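Sucrose 6(F)-phosphate phosphorylase (Thermoanaerobacterium thermosaccharolyticum DSM 571, PDB 6S9V) is a carbohydrate-active phosphorylase whose catalytic domain belongs to the alpha-amylase family and is built on a TIM barrel. Local coordinates at residues 52-64 and 70-82. Residues are numbered along the deposited sequence; the frame is centred on the assembly and turned at random.
Sequences VHILPPFPSSGDR and TYSEIEPKFGTWY. With SO4 (sulfate ion), chain E.
Phe58 meets the edge of Tyr71 with one face of its ring in a T-shaped pair, centroids 4.8 Å apart and planes at 59°. Tyr71 CD2 stands over the ring centre, while the tyrosine hydroxyl, at the end of the ring directed away from Phe58, is hydrogen-bonded to Met98 N. Pro57 CD lies against the opposite face of Phe58, offset toward the rim, and at the ring edge CE1 comes within 3.7 Å of Trp81 CZ2. A bond of its own helps to hold the indole: Trp81 NE1 donates to Tyr71 O (3.1 Å), with the oxygen almost in the ring plane, and Ile74 CD1 sits over the centre of one indole face. With CG1 anti to its carbonyl carbon (chi1 -63°) and a second bend at chi2, Ile74 brings that methyl to 3.8 Å from Pro57 CG, filling the angle between proline, phenylalanine and tryptophan. Beside this cluster the one hydrogen bond between the segments, Glu75 N to Pro57 O (2.8 Å, 161°, in the carbonyl plane), probably helps set their register. Pro59 carries the contact outward against carbonyl and carboxylate oxygens, its CG 3.3 Å from Glu73 OE2. These loops belong to the beta-alpha-beta unit of strand 51-54, helix 81-88 and strand 92-97 in the TIM barrel; at the strand, His53 ND1 binds a sulfate ion. Ring and methyl contacts thus make the core of the join, while Thr70 O, buried without a polar partner in the model, probably pays a desolvation cost that CH groups such as Phe58 CB (3.2 Å) offset only in part.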
loop_
_atom_site.group_PDB
_atom_site.type_symbol
_atom_site.label_atom_id
_atom_site.label_comp_id
_atom_site.label_asym_id
_atom_site.label_seq_id
_atom_site.Cartn_x
_atom_site.Cartn_y
_atom_site.Cartn_z
ATOM N N VAL A 52 -10.195 6.491 4.587
ATOM C CA VAL A 52 -9.366 7.065 3.525
ATOM C C VAL A 52 -7.906 6.926 3.937
ATOM O O VAL A 52 -7.515 7.395 5.014
ATOM C CB VAL A 52 -9.689 8.547 3.260
ATOM C CG1 VAL A 52 -8.791 9.097 2.133
ATOM C CG2 VAL A 52 -11.164 8.748 2.937
ATOM N N HIS A 53 -7.107 6.268 3.092
ATOM C CA HIS A 53 -5.656 6.330 3.185
ATOM C C HIS A 53 -5.208 7.535 2.367
ATOM O O HIS A 53 -5.315 7.527 1.137
ATOM C CB HIS A 53 -4.994 5.057 2.676
ATOM C CG HIS A 53 -3.497 5.119 2.657
ATOM N ND1 HIS A 53 -2.724 4.211 1.969
ATOM C CD2 HIS A 53 -2.630 5.972 3.256
ATOM C CE1 HIS A 53 -1.447 4.507 2.131
ATOM N NE2 HIS A 53 -1.363 5.574 2.905
ATOM N N ILE A 54 -4.760 8.578 3.054
ATOM C CA ILE A 54 -4.159 9.745 2.424
ATOM C C ILE A 54 -2.667 9.471 2.298
ATOM O O ILE A 54 -1.963 9.382 3.306
ATOM C CB ILE A 54 -4.402 11.019 3.238
ATOM C CG1 ILE A 54 -5.887 11.259 3.466
ATOM C CG2 ILE A 54 -3.780 12.227 2.521
ATOM C CD1 ILE A 54 -6.155 12.366 4.477
ATOM N N LEU A 55 -2.180 9.342 1.067
ATOM C CA LEU A 55 -0.758 9.122 0.855
ATOM C C LEU A 55 0.010 10.333 1.389
ATOM O O LEU A 55 -0.567 11.406 1.573
ATOM C CB LEU A 55 -0.491 8.843 -0.621
ATOM C CG LEU A 55 -1.062 7.456 -0.992
ATOM C CD1 LEU A 55 -1.404 7.329 -2.469
ATOM C CD2 LEU A 55 -0.063 6.371 -0.555
ATOM N N PRO A 56 1.299 10.165 1.685
ATOM C CA PRO A 56 2.010 11.107 2.596
ATOM C C PRO A 56 1.734 12.562 2.273
ATOM O O PRO A 56 2.111 13.058 1.199
ATOM C CB PRO A 56 3.486 10.749 2.369
ATOM C CG PRO A 56 3.455 9.290 2.043
ATOM C CD PRO A 56 2.178 9.062 1.249
ATOM N N PRO A 57 1.070 13.282 3.186
ATOM C CA PRO A 57 0.763 14.706 2.976
ATOM C C PRO A 57 1.690 15.677 3.700
ATOM O O PRO A 57 1.344 16.858 3.793
ATOM C CB PRO A 57 -0.655 14.806 3.553
ATOM C CG PRO A 57 -0.587 13.882 4.756
ATOM C CD PRO A 57 0.317 12.731 4.331
ATOM N N PHE A 58 2.822 15.217 4.223
ATOM C CA PHE A 58 3.744 16.081 4.947
ATOM C C PHE A 58 4.711 16.746 3.979
ATOM O O PHE A 58 4.928 16.251 2.868
ATOM C CB PHE A 58 4.480 15.256 6.002
ATOM C CG PHE A 58 3.600 14.224 6.638
ATOM C CD1 PHE A 58 2.611 14.598 7.525
ATOM C CD2 PHE A 58 3.720 12.887 6.303
ATOM C CE1 PHE A 58 1.779 13.655 8.085
ATOM C CE2 PHE A 58 2.893 11.939 6.870
ATOM C CZ PHE A 58 1.913 12.329 7.745
ATOM N N PRO A 59 5.293 17.884 4.357
ATOM C CA PRO A 59 6.334 18.488 3.512
ATOM C C PRO A 59 7.405 17.457 3.210
ATOM O O PRO A 59 7.875 16.752 4.103
ATOM C CB PRO A 59 6.879 19.640 4.361
ATOM C CG PRO A 59 5.847 19.892 5.401
ATOM C CD PRO A 59 5.167 18.578 5.654
ATOM N N SER A 60 7.777 17.355 1.936
ATOM C CA SER A 60 8.642 16.278 1.478
ATOM C C SER A 60 9.577 16.795 0.399
ATOM O O SER A 60 9.208 17.657 -0.404
ATOM C CB SER A 60 7.808 15.106 0.955
ATOM O OG SER A 60 8.597 14.102 0.350
ATOM N N SER A 61 10.786 16.241 0.365
ATOM C CA SER A 61 11.789 16.695 -0.594
ATOM C C SER A 61 11.981 15.751 -1.781
ATOM O O SER A 61 12.937 15.928 -2.551
ATOM C CB SER A 61 13.128 16.910 0.110
ATOM O OG SER A 61 13.714 15.687 0.504
ATOM N N GLY A 62 11.103 14.772 -1.962
ATOM C CA GLY A 62 11.188 13.889 -3.110
ATOM C C GLY A 62 10.282 12.691 -2.949
ATOM O O GLY A 62 9.652 12.490 -1.909
ATOM N N ASP A 63 10.213 11.893 -4.027
ATOM C CA ASP A 63 9.513 10.605 -4.005
ATOM C C ASP A 63 8.031 10.784 -3.672
ATOM O O ASP A 63 7.430 9.978 -2.958
ATOM C CB ASP A 63 10.193 9.652 -3.016
ATOM C CG ASP A 63 9.953 8.183 -3.346
ATOM O OD1 ASP A 63 9.574 7.880 -4.493
ATOM O OD2 ASP A 63 10.148 7.327 -2.451
ATOM N N ARG A 64 7.448 11.856 -4.210
ATOM C CA ARG A 64 6.055 12.247 -4.015
ATOM C C ARG A 64 5.556 11.916 -2.615
ATOM O O ARG A 64 4.632 11.110 -2.446
ATOM C CB ARG A 64 5.157 11.613 -5.083
ATOM C CG ARG A 64 3.777 12.238 -5.087
ATOM C CD ARG A 64 2.949 11.964 -6.350
ATOM N NE ARG A 64 1.662 12.629 -6.198
ATOM C CZ ARG A 64 0.681 12.622 -7.086
ATOM N NH1 ARG A 64 0.821 11.989 -8.243
ATOM N NH2 ARG A 64 -0.447 13.262 -6.809
ATOM N N THR A 70 9.111 16.826 7.964
ATOM C CA THR A 70 8.566 16.928 9.307
ATOM C C THR A 70 7.160 16.357 9.265
ATOM O O THR A 70 6.503 16.384 8.219
ATOM C CB THR A 70 8.541 18.378 9.813
ATOM O OG1 THR A 70 7.935 18.429 11.113
ATOM C CG2 THR A 70 7.744 19.275 8.872
ATOM N N TYR A 71 6.712 15.828 10.403
ATOM C CA TYR A 71 5.330 15.403 10.570
ATOM C C TYR A 71 4.501 16.392 11.384
ATOM O O TYR A 71 3.305 16.159 11.593
ATOM C CB TYR A 71 5.259 14.034 11.248
ATOM C CG TYR A 71 5.896 12.894 10.489
ATOM C CD1 TYR A 71 7.246 12.600 10.641
ATOM C CD2 TYR A 71 5.141 12.090 9.649
ATOM C CE1 TYR A 71 7.823 11.539 9.978
ATOM C CE2 TYR A 71 5.716 11.028 8.965
ATOM C CZ TYR A 71 7.056 10.764 9.129
ATOM O OH TYR A 71 7.617 9.699 8.460
ATOM N N SER A 72 5.108 17.476 11.857
ATOM C CA SER A 72 4.409 18.411 12.732
ATOM C C SER A 72 3.501 19.360 11.964
ATOM O O SER A 72 2.769 20.135 12.587
ATOM C CB SER A 72 5.423 19.200 13.565
ATOM O OG SER A 72 6.286 19.951 12.728
ATOM N N GLU A 73 3.522 19.317 10.636
ATOM C CA GLU A 73 2.582 20.084 9.838
ATOM C C GLU A 73 2.262 19.305 8.573
ATOM O O GLU A 73 3.038 18.456 8.120
ATOM C CB GLU A 73 3.112 21.477 9.466
ATOM C CG GLU A 73 4.313 21.447 8.563
ATOM C CD GLU A 73 4.621 22.788 7.908
ATOM O OE1 GLU A 73 4.122 23.842 8.374
ATOM O OE2 GLU A 73 5.385 22.777 6.922
ATOM N N ILE A 74 1.107 19.613 8.014
ATOM C CA ILE A 74 0.748 19.152 6.681
ATOM C C ILE A 74 1.384 20.093 5.665
ATOM O O ILE A 74 1.507 21.301 5.903
ATOM C CB ILE A 74 -0.786 19.098 6.534
ATOM C CG1 ILE A 74 -1.378 18.074 7.517
ATOM C CG2 ILE A 74 -1.176 18.804 5.089
ATOM C CD1 ILE A 74 -0.819 16.670 7.393
ATOM N N GLU A 75 1.815 19.541 4.535
ATOM C CA GLU A 75 2.332 20.351 3.439
ATOM C C GLU A 75 1.334 21.462 3.109
ATOM O O GLU A 75 0.190 21.165 2.745
ATOM C CB GLU A 75 2.591 19.461 2.226
ATOM C CG GLU A 75 2.741 20.189 0.887
ATOM C CD GLU A 75 3.755 21.305 0.933
ATOM O OE1 GLU A 75 4.815 21.129 1.567
ATOM O OE2 GLU A 75 3.485 22.362 0.327
ATOM N N PRO A 76 1.718 22.745 3.239
ATOM C CA PRO A 76 0.717 23.816 3.075
ATOM C C PRO A 76 0.067 23.875 1.703
ATOM O O PRO A 76 -1.074 24.346 1.600
ATOM C CB PRO A 76 1.516 25.092 3.396
ATOM C CG PRO A 76 2.586 24.618 4.337
ATOM C CD PRO A 76 2.959 23.241 3.865
ATOM N N LYS A 77 0.728 23.385 0.648
ATOM C CA LYS A 77 0.050 23.269 -0.641
ATOM C C LYS A 77 -1.193 22.395 -0.542
ATOM O O LYS A 77 -2.147 22.572 -1.310
ATOM C CB LYS A 77 0.994 22.669 -1.688
ATOM C CG LYS A 77 1.997 23.621 -2.316
ATOM C CD LYS A 77 3.031 22.850 -3.145
ATOM C CE LYS A 77 2.441 22.246 -4.412
ATOM N NZ LYS A 77 2.093 23.274 -5.426
ATOM N N PHE A 78 -1.201 21.445 0.388
ATOM C CA PHE A 78 -2.302 20.501 0.516
ATOM C C PHE A 78 -3.316 20.906 1.575
ATOM O O PHE A 78 -4.504 20.605 1.418
ATOM C CB PHE A 78 -1.759 19.105 0.839
ATOM C CG PHE A 78 -0.742 18.603 -0.158
ATOM C CD1 PHE A 78 -0.762 19.040 -1.468
ATOM C CD2 PHE A 78 0.234 17.691 0.220
ATOM C CE1 PHE A 78 0.174 18.585 -2.384
ATOM C CE2 PHE A 78 1.170 17.236 -0.697
ATOM C CZ PHE A 78 1.134 17.687 -1.999
ATOM N N GLY A 79 -2.884 21.539 2.653
ATOM C CA GLY A 79 -3.803 21.989 3.680
ATOM C C GLY A 79 -3.120 21.998 5.045
ATOM O O GLY A 79 -1.932 22.303 5.157
ATOM N N THR A 80 -3.902 21.656 6.068
ATOM C CA THR A 80 -3.435 21.702 7.440
ATOM C C THR A 80 -3.863 20.437 8.166
ATOM O O THR A 80 -4.705 19.671 7.692
ATOM C CB THR A 80 -3.981 22.915 8.199
ATOM O OG1 THR A 80 -5.367 22.695 8.492
ATOM C CG2 THR A 80 -3.823 24.185 7.381
ATOM N N TRP A 81 -3.270 20.231 9.339
ATOM C CA TRP A 81 -3.659 19.104 10.177
ATOM C C TRP A 81 -5.142 19.150 10.523
ATOM O O TRP A 81 -5.754 18.105 10.771
ATOM C CB TRP A 81 -2.813 19.097 11.444
ATOM C CG TRP A 81 -1.631 18.183 11.398
ATOM C CD1 TRP A 81 -0.323 18.528 11.542
ATOM C CD2 TRP A 81 -1.654 16.767 11.196
ATOM N NE1 TRP A 81 0.474 17.414 11.457
ATOM C CE2 TRP A 81 -0.321 16.319 11.234
ATOM C CE3 TRP A 81 -2.674 15.837 10.984
ATOM C CZ2 TRP A 81 0.019 14.983 11.077
ATOM C CZ3 TRP A 81 -2.341 14.506 10.844
ATOM C CH2 TRP A 81 -1.000 14.092 10.870
ATOM N N TYR A 82 -5.737 20.345 10.568
ATOM C CA TYR A 82 -7.168 20.443 10.868
ATOM C C TYR A 82 -8.031 19.930 9.719
ATOM O O TYR A 82 -9.157 19.474 9.951
ATOM C CB TYR A 82 -7.514 21.877 11.238
ATOM C CG TYR A 82 -6.821 22.261 12.516
ATOM C CD1 TYR A 82 -7.355 21.905 13.747
ATOM C CD2 TYR A 82 -5.603 22.926 12.496
ATOM C CE1 TYR A 82 -6.714 22.232 14.921
ATOM C CE2 TYR A 82 -4.956 23.257 13.665
ATOM C CZ TYR A 82 -5.514 22.906 14.874
ATOM O OH TYR A 82 -4.871 23.234 16.043
HETATM S S SO4 E . -1.293 1.921 -0.636
HETATM O O1 SO4 E . -1.030 0.501 -0.856
HETATM O O2 SO4 E . -0.182 2.494 0.116
HETATM O O3 SO4 E . -2.534 2.075 0.120
HETATM O O4 SO4 E . -1.435 2.616 -1.903
#